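Putative S-adenosyl-L-methionine-dependent Methyltransferase (Methanococcus maripaludis, PDB 3DLC) binds S-adenosylmethionine in a Rossmann-like fold and probably transfers its methyl group, possibly to a sterol-like substrate. Local coordinates at residues T23-A26 with P27-P30; G151-E154 with L155-S158. All blocks are in the same frame, centred on the assembly; numbering follows the deposited sequence.

Contact 1. Residues T23-A26 with P27-P30. With SAM (S-adenosylmethionine), chain C.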
loop_
_atom_site.group_PDB
_atom_site.type_symbol
_atom_site.label_atom_id
_atom_site.label_comp_id
_atom_site.label_asym_id
_atom_site.label_seq_id
_atom_site.Cartn_x
_atom_site.Cartn_y
_atom_site.Cartn_z
ATOM N N THR A 23 -3.588 2.347 -16.809
ATOM C CA THR A 23 -3.441 1.512 -17.996
ATOM C C THR A 23 -3.021 0.093 -17.630
ATOM O O THR A 23 -3.847 -0.742 -17.250
ATOM C CB THR A 23 -2.529 2.196 -19.065
ATOM O OG1 THR A 23 -1.209 2.410 -18.564
ATOM C CG2 THR A 23 -3.128 3.496 -19.573
ATOM N N LEU A 24 -1.749 -0.182 -17.721
ATOM C CA LEU A 24 -1.236 -1.530 -17.530
ATOM C C LEU A 24 -1.617 -2.139 -16.179
ATOM O O LEU A 24 -1.980 -3.308 -16.103
ATOM C CB LEU A 24 0.274 -1.472 -17.658
ATOM C CG LEU A 24 0.958 -2.808 -17.600
ATOM C CD1 LEU A 24 0.449 -3.738 -18.705
ATOM C CD2 LEU A 24 2.453 -2.595 -17.672
ATOM N N PHE A 25 -1.549 -1.357 -15.108
ATOM C CA PHE A 25 -1.857 -1.885 -13.783
ATOM C C PHE A 25 -3.340 -1.820 -13.423
ATOM O O PHE A 25 -3.761 -2.387 -12.420
ATOM C CB PHE A 25 -1.102 -1.142 -12.667
ATOM C CG PHE A 25 0.357 -1.423 -12.540
ATOM C CD1 PHE A 25 1.073 -2.142 -13.469
ATOM C CD2 PHE A 25 1.027 -0.887 -11.471
ATOM C CE1 PHE A 25 2.449 -2.295 -13.320
ATOM C CE2 PHE A 25 2.396 -1.060 -11.331
ATOM C CZ PHE A 25 3.097 -1.772 -12.214
ATOM N N ALA A 26 -4.141 -1.131 -14.227
ATOM C CA ALA A 26 -5.530 -0.884 -13.824
ATOM C C ALA A 26 -6.288 -2.118 -13.306
ATOM O O ALA A 26 -6.999 -2.027 -12.306
ATOM C CB ALA A 26 -6.341 -0.210 -14.936
ATOM N N PRO A 27 -6.185 -3.276 -13.969
ATOM C CA PRO A 27 -6.974 -4.408 -13.494
ATOM C C PRO A 27 -6.589 -4.969 -12.128
ATOM O O PRO A 27 -7.397 -5.651 -11.483
ATOM C CB PRO A 27 -6.745 -5.482 -14.550
ATOM C CG PRO A 27 -5.770 -5.033 -15.414
ATOM C CD PRO A 27 -5.496 -3.583 -15.231
ATOM N N ILE A 28 -5.380 -4.658 -11.667
ATOM C CA ILE A 28 -4.946 -5.265 -10.405
ATOM C C ILE A 28 -5.681 -4.683 -9.214
ATOM O O ILE A 28 -5.855 -5.371 -8.202
ATOM C CB ILE A 28 -3.433 -5.165 -10.177
ATOM C CG1 ILE A 28 -2.975 -3.787 -9.726
ATOM C CG2 ILE A 28 -2.679 -5.666 -11.427
ATOM C CD1 ILE A 28 -1.481 -3.615 -9.671
ATOM N N TYR A 29 -6.119 -3.426 -9.311
ATOM C CA TYR A 29 -6.636 -2.764 -8.114
ATOM C C TYR A 29 -7.980 -3.384 -7.644
ATOM O O TYR A 29 -8.117 -3.656 -6.460
ATOM C CB TYR A 29 -6.675 -1.248 -8.287
ATOM C CG TYR A 29 -5.306 -0.698 -8.581
ATOM C CD1 TYR A 29 -4.381 -0.524 -7.582
ATOM C CD2 TYR A 29 -4.941 -0.330 -9.865
ATOM C CE1 TYR A 29 -3.108 -0.044 -7.849
ATOM C CE2 TYR A 29 -3.673 0.153 -10.147
ATOM C CZ TYR A 29 -2.776 0.320 -9.145
ATOM O OH TYR A 29 -1.528 0.836 -9.454
ATOM N N PRO A 30 -8.942 -3.602 -8.555
ATOM C CA PRO A 30 -10.151 -4.279 -8.099
ATOM C C PRO A 30 -9.888 -5.689 -7.585
ATOM O O PRO A 30 -10.583 -6.153 -6.690
ATOM C CB PRO A 30 -11.075 -4.264 -9.312
ATOM C CG PRO A 30 -10.274 -3.760 -10.414
ATOM C CD PRO A 30 -9.065 -3.094 -9.923
HETATM N N SAM C . -0.080 2.534 -3.872
HETATM C CA SAM C . -0.027 3.077 -5.254
HETATM C C SAM C . -0.299 1.981 -6.247
HETATM O O SAM C . -0.176 0.808 -5.888
HETATM O OXT SAM C . -0.583 2.295 -7.398
HETATM C CB SAM C . 1.301 3.766 -5.504
HETATM C CG SAM C . 2.514 2.894 -5.439
HETATM S SD SAM C . 3.983 3.892 -5.755
HETATM C CE SAM C . 4.937 2.572 -6.453
HETATM C "C5'" SAM C . 4.736 4.134 -4.060
HETATM C "C4'" SAM C . 4.216 5.314 -3.186
HETATM O "O4'" SAM C . 4.622 5.347 -1.778
HETATM C "C3'" SAM C . 4.485 6.714 -3.792
HETATM O "O3'" SAM C . 3.258 7.334 -4.029
HETATM C "C2'" SAM C . 5.296 7.414 -2.700
HETATM O "O2'" SAM C . 5.214 8.821 -2.647
HETATM C "C1'" SAM C . 4.801 6.713 -1.424
HETATM N N9 SAM C . 5.756 6.751 -0.305
HETATM C C8 SAM C . 7.064 6.328 -0.333
HETATM N N7 SAM C . 7.624 6.429 0.896
HETATM C C5 SAM C . 6.660 6.948 1.721
HETATM C C6 SAM C . 6.652 7.307 3.071
HETATM N N6 SAM C . 7.727 7.256 3.879
HETATM N N1 SAM C . 5.483 7.747 3.585
HETATM C C2 SAM C . 4.360 7.883 2.802
HETATM N N3 SAM C . 4.337 7.606 1.467
HETATM C C4 SAM C . 5.482 7.131 0.982
#

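Contact 2. Residues G151-E154 with L155-S158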
loop_
_atom_site.group_PDB
_atom_site.type_symbol
_atom_site.label_atom_id
_atom_site.label_comp_id
_atom_site.label_asym_id
_atom_site.label_seq_id
_atom_site.Cartn_x
_atom_site.Cartn_y
_atom_site.Cartn_z
ATOM N N GLY A 151 -2.253 -9.117 -7.616
ATOM C CA GLY A 151 -3.567 -9.666 -7.324
ATOM C C GLY A 151 -3.788 -11.126 -7.670
ATOM O O GLY A 151 -4.423 -11.834 -6.895
ATOM N N ASN A 152 -3.339 -11.556 -8.850
ATOM C CA ASN A 152 -3.414 -12.971 -9.184
ATOM C C ASN A 152 -2.325 -13.309 -10.198
ATOM O O ASN A 152 -1.636 -12.429 -10.725
ATOM C CB ASN A 152 -4.823 -13.349 -9.628
ATOM C CG ASN A 152 -5.254 -12.673 -10.916
ATOM O OD1 ASN A 152 -4.478 -12.577 -11.856
ATOM N ND2 ASN A 152 -6.519 -12.244 -10.978
ATOM N N LYS A 153 -2.162 -14.600 -10.460
ATOM C CA LYS A 153 -1.084 -15.049 -11.323
ATOM C C LYS A 153 -1.235 -14.572 -12.755
ATOM O O LYS A 153 -0.247 -14.232 -13.405
ATOM C CB LYS A 153 -1.018 -16.574 -11.308
ATOM C CG LYS A 153 0.109 -17.157 -12.118
ATOM C CD LYS A 153 0.110 -18.671 -12.070
ATOM C CE LYS A 153 1.300 -19.268 -12.753
ATOM N NZ LYS A 153 1.287 -20.744 -12.594
ATOM N N GLU A 154 -2.456 -14.572 -13.267
ATOM C CA GLU A 154 -2.700 -14.213 -14.672
ATOM C C GLU A 154 -2.266 -12.767 -14.924
ATOM O O GLU A 154 -1.573 -12.467 -15.895
ATOM C CB GLU A 154 -4.182 -14.422 -15.094
ATOM C CG GLU A 154 -4.483 -13.958 -16.560
ATOM C CD GLU A 154 -5.861 -14.376 -17.125
ATOM O OE1 GLU A 154 -6.692 -14.940 -16.385
ATOM O OE2 GLU A 154 -6.130 -14.095 -18.320
ATOM N N LEU A 155 -2.690 -11.876 -14.043
ATOM C CA LEU A 155 -2.318 -10.469 -14.162
ATOM C C LEU A 155 -0.846 -10.279 -13.905
ATOM O O LEU A 155 -0.175 -9.519 -14.599
ATOM C CB LEU A 155 -3.161 -9.597 -13.240
ATOM C CG LEU A 155 -4.655 -9.546 -13.549
ATOM C CD1 LEU A 155 -5.344 -8.713 -12.498
ATOM C CD2 LEU A 155 -4.913 -8.995 -14.964
ATOM N N ARG A 156 -0.313 -10.967 -12.907
ATOM C CA ARG A 156 1.099 -10.859 -12.634
ATOM C C ARG A 156 1.912 -11.151 -13.903
ATOM O O ARG A 156 2.838 -10.425 -14.292
ATOM C CB ARG A 156 1.525 -11.813 -11.517
ATOM C CG ARG A 156 2.983 -11.770 -11.198
ATOM C CD ARG A 156 3.396 -12.965 -10.333
ATOM N NE ARG A 156 3.363 -14.169 -11.144
ATOM C CZ ARG A 156 3.581 -15.383 -10.686
ATOM N NH1 ARG A 156 3.805 -15.552 -9.403
ATOM N NH2 ARG A 156 3.545 -16.423 -11.512
ATOM N N ASP A 157 1.575 -12.254 -14.538
ATOM C CA ASP A 157 2.366 -12.739 -15.680
ATOM C C ASP A 157 2.218 -11.805 -16.889
ATOM O O ASP A 157 3.208 -11.511 -17.597
ATOM C CB ASP A 157 1.975 -14.172 -16.016
ATOM C CG ASP A 157 2.455 -15.179 -14.975
ATOM O OD1 ASP A 157 3.267 -14.809 -14.078
ATOM O OD2 ASP A 157 2.038 -16.357 -15.116
ATOM N N SER A 158 1.000 -11.353 -17.172
ATOM C CA SER A 158 0.802 -10.502 -18.343
ATOM C C SER A 158 1.427 -9.145 -18.131
ATOM O O SER A 158 2.067 -8.574 -19.035
ATOM C CB SER A 158 -0.650 -10.369 -18.741
ATOM O OG SER A 158 -1.427 -9.761 -17.760
#

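Contact 1. Residues T23-A26 with P27-P30
Phe25 O accepts from Ile28 N at 2.9 Å, the donor standing above the carbonyl plane, and a weak bond from Tyr29 N to Ala26 O follows, so the chain winds out of the type I turn Thr23-Ala26 into helix 28-40. Pro27 brings no N-H to this winding; its ring CD is pressed close to Ala26 CB by the peptide that joins them. The side chain of Ile28 folds back over the same Phe25 carbonyl: with CG1 held between the backbone N and the carbonyl carbon (chi1 77°), that atom lies 3.1 Å from Phe25 O, and CD1 goes on to Phe25 CB. Phe25 and Ile28 run alongside each other, pointing the same way. CG1 also sits over the centre of one face of the Tyr29 ring. Tyr29 belongs to the S-adenosylmethionine pocket of this Rossmann-like methyltransferase, so the turn borders the cofactor site. Tyr29 OH donates to OXT of the cofactor carboxylate at 2.7 Å, while SAM O lies at the edge of the ring. The same hydroxyl comes to the edge of the Phe25 ring, 3.7 Å from CD2, and Tyr29 CE2 touches Phe25 CB at 3.8 Å. A phenylalanine here lacks the hydroxyl, and the cofactor carboxylate would probably sit less firmly without its hydrogen bond. Helix 56-64 meets Tyr29 through Ala56, Leu57 and Ala60, and Phe25 makes an edge-to-face pair with Phe150.

Contact 2. Residues G151-E154 with L155-S158
Asn152 and Leu155 meet through a capping bond: Leu155 N donates to Asn152 OD1 at 2.9 Å, almost straight at 175° and nearly in line with the side-chain C=O. Asn152 CG stands between its backbone N and carbonyl carbon (chi1 65°), which turns the amide oxygen back over the first turn. The backbone bonds proper begin at the same residue, with Arg156 N on Asn152 O; Asp157 N on Lys153 O and Ser158 N on Glu154 O continue the helical i to i+4 series. Asn152 is thus the N-cap of helix 153-166, its side chain accepting from an N-H of the opening turn. Around the cap, Leu155 CG lies against the same oxygen, 3.5 Å from Asn152 OD1, and Leu155 also touches Ile31 of helix 28-40. Charge gathers on another flank. Arg156, bent at chi3 (71°), reaches Asp157 side-on in a salt bridge within 155-158, where NE and NH2 both bond to the single oxygen OD1, each at 3.0 Å. That oxygen lies in the guanidinium plane, whereas NE approaches it from above the carboxylate plane and NH2 on the syn side. The extended Lys153 passes across this pair, its CG 3.6 Å from Arg156 NH2 and 3.7 Å from Asp157 OD2. Its ammonium touches neither charge, with Lys153 NZ 5.1 Å from Asp157 OD2. A long, weak ion pair links Arg156 to Asp204.

In the fold
Both contacts lie at the start of a helix, 28-40 for contact 1 and 153-166 for contact 2, and their centres are about 10 Å apart. Contact 1 is partly buried and mostly apolar, with one polar side-chain end turned to the cofactor; contact 2 is a surface contact, built from an N-cap and an Arg156-Asp157 salt bridge crossed by Lys153. They meet where Leu155 CD1 packs 3.8 Å from Pro27 O. Further along, Ile159 of helix 153-166 touches Ile28 at the start of helix 28-40 and Phe25 in the turn before it. The side chain of Leu155 is about 13 Å from the bound cofactor, well short of touching it.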